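Local coordinates for protein cysteine synthase (Fusobacterium nucleatum subsp. nucleatum strain ATCC 25586, PDB 5XEN) that probably makes L-cysteine and acetate from O-acetyl-L-serine and hydrogen sulfide, using pyridoxal 5'-phosphate as cofactor, at residues G15-V20 against K35-N40; S44-I49 against G75-G80. One frame throughout, in Å; residues are numbered along the deposited sequence.

Interaction 1 (G15-V20 against K35-N40); sequences GNTPLV and KLEGSN
Thr17 and Glu37 meet through a short hydrogen bond: Thr17 OG1 donates to Glu37 OE2 over 2.6 Å, arriving from above the carboxylate, 36° out of its plane. Thr17 CB rests 3.5 Å from Leu36 O. From there the two branches part: with chi1 at 56°, OG1 sits between the backbone N and the carbonyl carbon and faces the charged groups, while CG2 turns to the amide of Asn40, 3.6 Å from ND2. OG1 is gripped twice, because Lys35 NZ donates to it over 2.9 Å besides a weak bond to Thr17 O. The lysine chain stays extended until its last torsion, where a bend (chi4 73°) brings the ammonium group over Thr17; its side chain and that of the threonine cross at about a right angle. Glu163 forms a salt bridge with the same ammonium group, so the hydroxyl lies in a buried network of alternating charges.

The contact lies at the foot of a beta hairpin, strands 19-21 and 31-36, at the edge of this chain's part of the mixed sheet of this pyridoxal-phosphate enzyme. Leu19 and Lys35 form an antiparallel non-hydrogen-bonded pair, with Leu19 CD1 lying 3.7 Å from Lys35 CB. One step away, Leu36 N donates to Pro18 O in a nearly straight bond. The sheet continues into the second subunit, whose strand runs parallel beside Leu19 and Val20. Beyond the strand, residues 37-39 make a 3-10 turn, and Pro18 CD packs 3.5 Å from Ser39 OG. Asn40 OD1 accepts from Gly15 N at 2.7 Å, nearly along the C=O axis, while its ND2 donates to Glu37 O and holds the amide in place.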
ATOM      1  N   GLY B  15       7.232  -6.530   7.653  1.00 10.89           N
ATOM      2  CA  GLY B  15       7.100  -7.965   7.766  1.00 11.22           C
ATOM      3  C   GLY B  15       5.723  -8.398   8.175  1.00 11.29           C
ATOM      4  O   GLY B  15       4.774  -7.588   8.180  1.00 11.45           O
ATOM      5  N   ASN B  16       5.604  -9.685   8.531  1.00 11.66           N
ATOM      6  CA  ASN B  16       4.313 -10.297   8.871  1.00 12.37           C
ATOM      7  C   ASN B  16       3.240 -10.030   7.823  1.00 11.47           C
ATOM      8  O   ASN B  16       2.125  -9.641   8.120  1.00 11.34           O
ATOM      9  CB  ASN B  16       3.835  -9.860  10.255  1.00 14.08           C
ATOM     10  CG  ASN B  16       4.708 -10.408  11.361  1.00 17.19           C
ATOM     11  OD1 ASN B  16       4.880 -11.623  11.476  1.00 18.65           O
ATOM     12  ND2 ASN B  16       5.296  -9.520  12.160  1.00 19.30           N
ATOM     13  N   THR B  17       3.616 -10.244   6.574  1.00 10.41           N
ATOM     14  CA  THR B  17       2.770  -9.921   5.459  1.00 10.05           C
ATOM     15  C   THR B  17       1.844 -11.075   5.177  1.00 10.24           C
ATOM     16  O   THR B  17       2.150 -12.219   5.513  1.00  9.55           O
ATOM     17  CB  THR B  17       3.616  -9.627   4.211  1.00  9.61           C
ATOM     18  OG1 THR B  17       4.455 -10.754   3.955  1.00  9.51           O
ATOM     19  CG2 THR B  17       4.466  -8.380   4.451  1.00  9.54           C
ATOM     20  N   PRO B  18       0.723 -10.784   4.516  1.00 11.02           N
ATOM     21  CA  PRO B  18      -0.236 -11.844   4.302  1.00 11.85           C
ATOM     22  C   PRO B  18       0.091 -12.753   3.120  1.00 11.75           C
ATOM     23  O   PRO B  18       0.833 -12.381   2.197  1.00 11.10           O
ATOM     24  CB  PRO B  18      -1.533 -11.093   4.052  1.00 12.92           C
ATOM     25  CG  PRO B  18      -1.119  -9.810   3.436  1.00 12.63           C
ATOM     26  CD  PRO B  18       0.210  -9.471   4.079  1.00 12.26           C
ATOM     27  N   LEU B  19      -0.451 -13.968   3.199  1.00 11.48           N
ATOM     28  CA  LEU B  19      -0.318 -14.956   2.173  1.00 12.09           C
ATOM     29  C   LEU B  19      -1.774 -15.155   1.683  1.00 11.70           C
ATOM     30  O   LEU B  19      -2.670 -15.363   2.501  1.00 14.73           O
ATOM     31  CB  LEU B  19       0.342 -16.171   2.851  1.00 12.90           C
ATOM     32  CG  LEU B  19       0.838 -17.305   2.011  1.00 13.50           C
ATOM     33  CD1 LEU B  19       1.868 -16.849   0.999  1.00 13.47           C
ATOM     34  CD2 LEU B  19       1.353 -18.448   2.903  1.00 13.23           C
ATOM     35  N   VAL B  20      -2.060 -14.929   0.401  1.00 10.35           N
ATOM     36  CA  VAL B  20      -3.407 -14.967  -0.113  0.60 10.00           C
ATOM     37  C   VAL B  20      -3.543 -16.158  -1.085  1.00  9.76           C
ATOM     38  O   VAL B  20      -2.680 -16.326  -1.961  1.00  9.57           O
ATOM     39  CB  VAL B  20      -3.696 -13.656  -0.868  0.60 10.20           C
ATOM     40  CG1 VAL B  20      -5.161 -13.577  -1.245  0.60  9.64           C
ATOM     41  CG2 VAL B  20      -3.253 -12.436  -0.030  0.60 10.40           C
ATOM     42  N   LYS B  35       2.465 -14.383  -1.502  1.00  8.43           N
ATOM     43  CA  LYS B  35       2.921 -13.630  -0.339  1.00  8.31           C
ATOM     44  C   LYS B  35       3.044 -12.172  -0.716  1.00  8.02           C
ATOM     45  O   LYS B  35       3.833 -11.819  -1.570  1.00  7.34           O
ATOM     46  CB  LYS B  35       4.235 -14.151   0.204  1.00  8.54           C
ATOM     47  CG  LYS B  35       4.556 -13.481   1.566  1.00  8.70           C
ATOM     48  CD  LYS B  35       5.360 -14.359   2.473  1.00  9.10           C
ATOM     49  CE  LYS B  35       5.768 -13.670   3.755  1.00  8.70           C
ATOM     50  NZ  LYS B  35       4.647 -13.507   4.668  1.00  8.15           N
ATOM     51  N   LEU B  36       2.175 -11.342  -0.152  1.00  8.65           N
ATOM     52  CA  LEU B  36       2.021  -9.979  -0.640  1.00  8.57           C
ATOM     53  C   LEU B  36       2.967  -9.027   0.087  1.00  8.61           C
ATOM     54  O   LEU B  36       2.587  -8.378   1.053  1.00  8.54           O
ATOM     55  CB  LEU B  36       0.563  -9.505  -0.507  1.00  9.37           C
ATOM     56  CG  LEU B  36      -0.492 -10.248  -1.326  1.00  9.91           C
ATOM     57  CD1 LEU B  36      -1.891  -9.760  -0.929  1.00 11.43           C
ATOM     58  CD2 LEU B  36      -0.267 -10.054  -2.819  1.00  9.54           C
ATOM     59  N   GLU B  37       4.191  -8.930  -0.409  1.00  8.19           N
ATOM     60  CA  GLU B  37       5.194  -8.026   0.171  1.00  8.39           C
ATOM     61  C   GLU B  37       4.930  -6.564  -0.097  1.00  8.79           C
ATOM     62  O   GLU B  37       5.514  -5.707   0.576  1.00  8.75           O
ATOM     63  CB  GLU B  37       6.601  -8.413  -0.275  1.00  8.26           C
ATOM     64  CG  GLU B  37       6.974  -9.823   0.182  1.00  8.54           C
ATOM     65  CD  GLU B  37       7.230  -9.852   1.683  1.00  8.96           C
ATOM     66  OE1 GLU B  37       8.111  -9.093   2.151  1.00  9.60           O
ATOM     67  OE2 GLU B  37       6.557 -10.625   2.391  1.00  9.69           O
ATOM     68  N   GLY B  38       4.025  -6.276  -1.032  1.00  9.33           N
ATOM     69  CA  GLY B  38       3.475  -4.948  -1.210  1.00 10.22           C
ATOM     70  C   GLY B  38       2.717  -4.415  -0.007  1.00 11.18           C
ATOM     71  O   GLY B  38       2.504  -3.217   0.099  1.00 12.26           O
ATOM     72  N   SER B  39       2.367  -5.287   0.929  1.00 11.52           N
ATOM     73  CA  SER B  39       1.736  -4.879   2.174  1.00 12.78           C
ATOM     74  C   SER B  39       2.664  -4.209   3.183  1.00 11.14           C
ATOM     75  O   SER B  39       2.189  -3.628   4.141  1.00 11.05           O
ATOM     76  CB  SER B  39       1.122  -6.088   2.873  1.00 14.28           C
ATOM     77  OG  SER B  39       0.148  -6.657   2.014  1.00 21.04           O
ATOM     78  N   ASN B  40       3.962  -4.396   3.037  1.00 10.30           N
ATOM     79  CA  ASN B  40       4.946  -3.684   3.877  1.00 10.29           C
ATOM     80  C   ASN B  40       4.719  -2.173   3.751  1.00 10.22           C
ATOM     81  O   ASN B  40       4.220  -1.710   2.741  1.00  9.65           O
ATOM     82  CB  ASN B  40       6.378  -4.032   3.437  1.00  9.73           C
ATOM     83  CG  ASN B  40       6.827  -5.391   3.925  1.00 10.05           C
ATOM     84  OD1 ASN B  40       6.965  -5.611   5.133  1.00 10.81           O
ATOM     85  ND2 ASN B  40       7.041  -6.338   2.988  1.00  9.99           N
TER

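Interaction 2 (S44-I49 against G75-G80); sequences STKDRI and GNTGIG. With SER (serine), chain N.
Lys46 lies across the first turn of helix 76-88, its aliphatic chain against Asn76 and Thr77. The tight part is van der Waals contact: Lys46 CG touches Asn76 CB at 3.5 Å, and Lys46 CD comes within 3.3 Å of Thr77 OG1, the two side chains crossing at about a right angle. Ser44 presses its hydroxyl against the same asparagine, OG to Asn76 CB 3.3 Å, and that OG also accepts from Lys46 N in a capping bond at the turn into helix 46-59. Where the helices come closest, Gly80 CA lies 3.5 Å from Asp47 OD1; the other oxygen, OD2, is held by Gly42 N. The Ile49 flank is looser, its CD1 3.8 Å from Thr77 OG1, which Gln146 takes.

No hydrogen bond joins the two segments; their polar groups serve the ligand-facing side. In the conformer described, Lys46 bends at chi2 (-62°) and chi4 beside pyridoxal 5'-phosphate, consistent with its predicted role as the Schiff-base lysine. Asn76 ND2 binds the cofactor O3 and Asp298. Thr77 N donates to the bound serine, OXT at 2.9 Å and 161°, and also meets an acetate ion. Thr73, Ser74 and Gln146 bind the serine too, making this helix start a carboxylate-binding site, as in related fold-type II enzymes. Both segments are buried: helix 76-88 follows strand 68-72 and packs on helix 102-110 through Asn76 and Ile79, while helix 46-59 follows strand 31-36 and meets helix 151-167 through Arg48 and Ile49.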
ATOM      1  N   SER B  44       7.199  -2.768  -0.564  1.00  8.23           N
ATOM      2  CA  SER B  44       7.988  -3.878  -1.141  1.00  7.79           C
ATOM      3  C   SER B  44       8.655  -4.695  -0.074  1.00  7.43           C
ATOM      4  O   SER B  44       8.766  -4.259   1.102  1.00  7.24           O
ATOM      5  CB  SER B  44       9.018  -3.415  -2.149  1.00  7.44           C
ATOM      6  OG  SER B  44      10.274  -3.099  -1.566  1.00  7.42           O
ATOM      7  N   THR B  45       9.107  -5.879  -0.494  1.00  7.28           N
ATOM      8  CA  THR B  45       9.879  -6.759   0.364  1.00  7.12           C
ATOM      9  C   THR B  45      11.194  -6.118   0.832  1.00  7.13           C
ATOM     10  O   THR B  45      11.738  -6.529   1.837  1.00  7.08           O
ATOM     11  CB  THR B  45      10.180  -8.133  -0.313  1.00  7.24           C
ATOM     12  OG1 THR B  45      10.336  -9.133   0.694  1.00  7.80           O
ATOM     13  CG2 THR B  45      11.423  -8.096  -1.184  1.00  7.26           C
ATOM     14  N   LYS B  46      11.673  -5.108   0.115  1.00  7.23           N
ATOM     15  CA  LYS B  46      12.986  -4.537   0.418  0.55  7.86           C
ATOM     16  C   LYS B  46      12.998  -3.799   1.734  1.00  7.60           C
ATOM     17  O   LYS B  46      14.073  -3.525   2.263  1.00  7.69           O
ATOM     18  CB  LYS B  46      13.452  -3.574  -0.669  0.55  8.28           C
ATOM     19  CG  LYS B  46      13.426  -4.108  -2.074  0.55  8.78           C
ATOM     20  CD  LYS B  46      14.339  -5.287  -2.266  0.55  9.30           C
ATOM     21  CE  LYS B  46      14.105  -5.884  -3.635  0.55  9.68           C
ATOM     22  NZ  LYS B  46      12.711  -6.335  -3.702  0.55 10.25           N
ATOM     23  N   ASP B  47      11.823  -3.468   2.276  1.00  7.91           N
ATOM     24  CA  ASP B  47      11.736  -2.927   3.657  1.00  8.21           C
ATOM     25  C   ASP B  47      12.497  -3.853   4.626  1.00  7.93           C
ATOM     26  O   ASP B  47      13.161  -3.389   5.580  1.00  7.70           O
ATOM     27  CB  ASP B  47      10.309  -2.881   4.168  1.00  8.70           C
ATOM     28  CG  ASP B  47       9.481  -1.735   3.627  1.00  9.76           C
ATOM     29  OD1 ASP B  47       9.947  -1.029   2.698  1.00 11.23           O
ATOM     30  OD2 ASP B  47       8.316  -1.577   4.109  1.00 10.48           O
ATOM     31  N   ARG B  48      12.390  -5.167   4.394  1.00  7.43           N
ATOM     32  CA  ARG B  48      13.038  -6.129   5.261  1.00  7.39           C
ATOM     33  C   ARG B  48      14.570  -6.056   5.224  1.00  7.37           C
ATOM     34  O   ARG B  48      15.234  -6.134   6.261  1.00  7.08           O
ATOM     35  CB  ARG B  48      12.625  -7.534   4.873  1.00  7.59           C
ATOM     36  CG  ARG B  48      11.149  -7.826   5.002  1.00  7.59           C
ATOM     37  CD  ARG B  48      10.903  -9.256   4.545  1.00  7.75           C
ATOM     38  NE  ARG B  48       9.520  -9.604   4.447  1.00  8.18           N
ATOM     39  CZ  ARG B  48       8.794 -10.221   5.395  1.00  8.49           C
ATOM     40  NH1 ARG B  48       9.334 -10.536   6.566  1.00  8.28           N
ATOM     41  NH2 ARG B  48       7.516 -10.482   5.175  1.00  8.82           N
ATOM     42  N   ILE B  49      15.118  -5.923   4.028  1.00  7.10           N
ATOM     43  CA  ILE B  49      16.537  -5.848   3.893  1.00  7.26           C
ATOM     44  C   ILE B  49      17.076  -4.485   4.256  1.00  7.52           C
ATOM     45  O   ILE B  49      18.194  -4.390   4.775  1.00  7.67           O
ATOM     46  CB  ILE B  49      17.026  -6.336   2.527  1.00  7.05           C
ATOM     47  CG1 ILE B  49      16.807  -5.323   1.389  1.00  6.91           C
ATOM     48  CG2 ILE B  49      16.327  -7.685   2.236  1.00  7.09           C
ATOM     49  CD1 ILE B  49      17.600  -5.694   0.127  1.00  6.70           C
ATOM     50  N   GLY B  75      15.218   0.718  -7.304  1.00 10.46           N
ATOM     51  CA  GLY B  75      14.138   1.550  -6.761  1.00 10.64           C
ATOM     52  C   GLY B  75      13.670   1.143  -5.387  1.00  9.85           C
ATOM     53  O   GLY B  75      13.700   1.945  -4.460  1.00  9.67           O
ATOM     54  N   ASN B  76      13.212  -0.102  -5.260  1.00  8.98           N
ATOM     55  CA  ASN B  76      12.551  -0.521  -4.035  1.00  8.45           C
ATOM     56  C   ASN B  76      13.483  -0.550  -2.828  1.00  8.17           C
ATOM     57  O   ASN B  76      13.085  -0.143  -1.750  1.00  7.78           O
ATOM     58  CB  ASN B  76      11.837  -1.831  -4.210  1.00  8.45           C
ATOM     59  CG  ASN B  76      10.504  -1.654  -4.920  1.00  9.04           C
ATOM     60  OD1 ASN B  76       9.778  -0.708  -4.618  1.00  9.38           O
ATOM     61  ND2 ASN B  76      10.168  -2.554  -5.845  1.00  8.49           N
ATOM     62  N   THR B  77      14.717  -1.012  -2.986  1.00  7.51           N
ATOM     63  CA  THR B  77      15.633  -0.946  -1.841  1.00  7.38           C
ATOM     64  C   THR B  77      15.858   0.518  -1.420  1.00  7.19           C
ATOM     65  O   THR B  77      15.943   0.810  -0.245  1.00  7.39           O
ATOM     66  CB  THR B  77      16.969  -1.623  -2.136  1.00  7.74           C
ATOM     67  OG1 THR B  77      16.711  -3.013  -2.388  1.00  8.56           O
ATOM     68  CG2 THR B  77      17.889  -1.520  -0.922  1.00  7.62           C
ATOM     69  N   GLY B  78      15.927   1.410  -2.399  1.00  7.20           N
ATOM     70  CA  GLY B  78      16.012   2.854  -2.145  1.00  7.22           C
ATOM     71  C   GLY B  78      14.789   3.378  -1.391  1.00  7.05           C
ATOM     72  O   GLY B  78      14.916   4.163  -0.446  1.00  7.40           O
ATOM     73  N   ILE B  79      13.604   2.920  -1.766  1.00  6.98           N
ATOM     74  CA  ILE B  79      12.372   3.321  -1.065  1.00  6.84           C
ATOM     75  C   ILE B  79      12.332   2.812   0.373  1.00  6.76           C
ATOM     76  O   ILE B  79      12.004   3.551   1.287  1.00  6.14           O
ATOM     77  CB  ILE B  79      11.122   2.866  -1.826  1.00  6.96           C
ATOM     78  CG1 ILE B  79      11.061   3.554  -3.191  1.00  7.16           C
ATOM     79  CG2 ILE B  79       9.869   3.180  -1.019  1.00  7.04           C
ATOM     80  CD1 ILE B  79      10.083   2.918  -4.186  1.00  7.49           C
ATOM     81  N   GLY B  80      12.639   1.533   0.554  1.00  6.91           N
ATOM     82  CA  GLY B  80      12.727   0.960   1.874  1.00  7.09           C
ATOM     83  C   GLY B  80      13.726   1.676   2.776  1.00  7.28           C
ATOM     84  O   GLY B  80      13.420   2.041   3.910  1.00  7.44           O
TER
HETATM   85  N   SER N 402      15.296  -5.016  -6.885  0.55  7.53           N
HETATM   86  CA  SER N 402      16.400  -4.486  -6.101  0.55  8.52           C
HETATM   87  C   SER N 402      16.291  -2.953  -5.822  0.55  8.60           C
HETATM   88  O   SER N 402      17.333  -2.228  -5.851  0.55  8.73           O
HETATM   89  CB  SER N 402      17.667  -4.715  -6.814  0.55  8.64           C
HETATM   90  OG  SER N 402      17.717  -3.714  -7.816  0.55  9.32           O
HETATM   91  OXT SER N 402      15.214  -2.600  -5.325  0.55  8.17           O

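In the fold
Both interactions are buried, but interaction 2 lies nearer the centre of the chain, while interaction 1 reaches the subunit interface. The first joins two strands and the turn that follows; the second sets two helix starts side by side around the cofactor. They follow in series, strand 31-36 leading through a loop into helix 46-59, and they touch directly: Glu37 OE1 meets Arg48 NE at 2.7 Å in a salt bridge and probably hydrogen-bonds Thr45 OG1. Interaction 1 is held by backbone hydrogen bonds and by hydrogen bonds from polar and charged side chains, whereas interaction 2 packs through van der Waals contact and turns its polar groups to ligands and neighbouring residues.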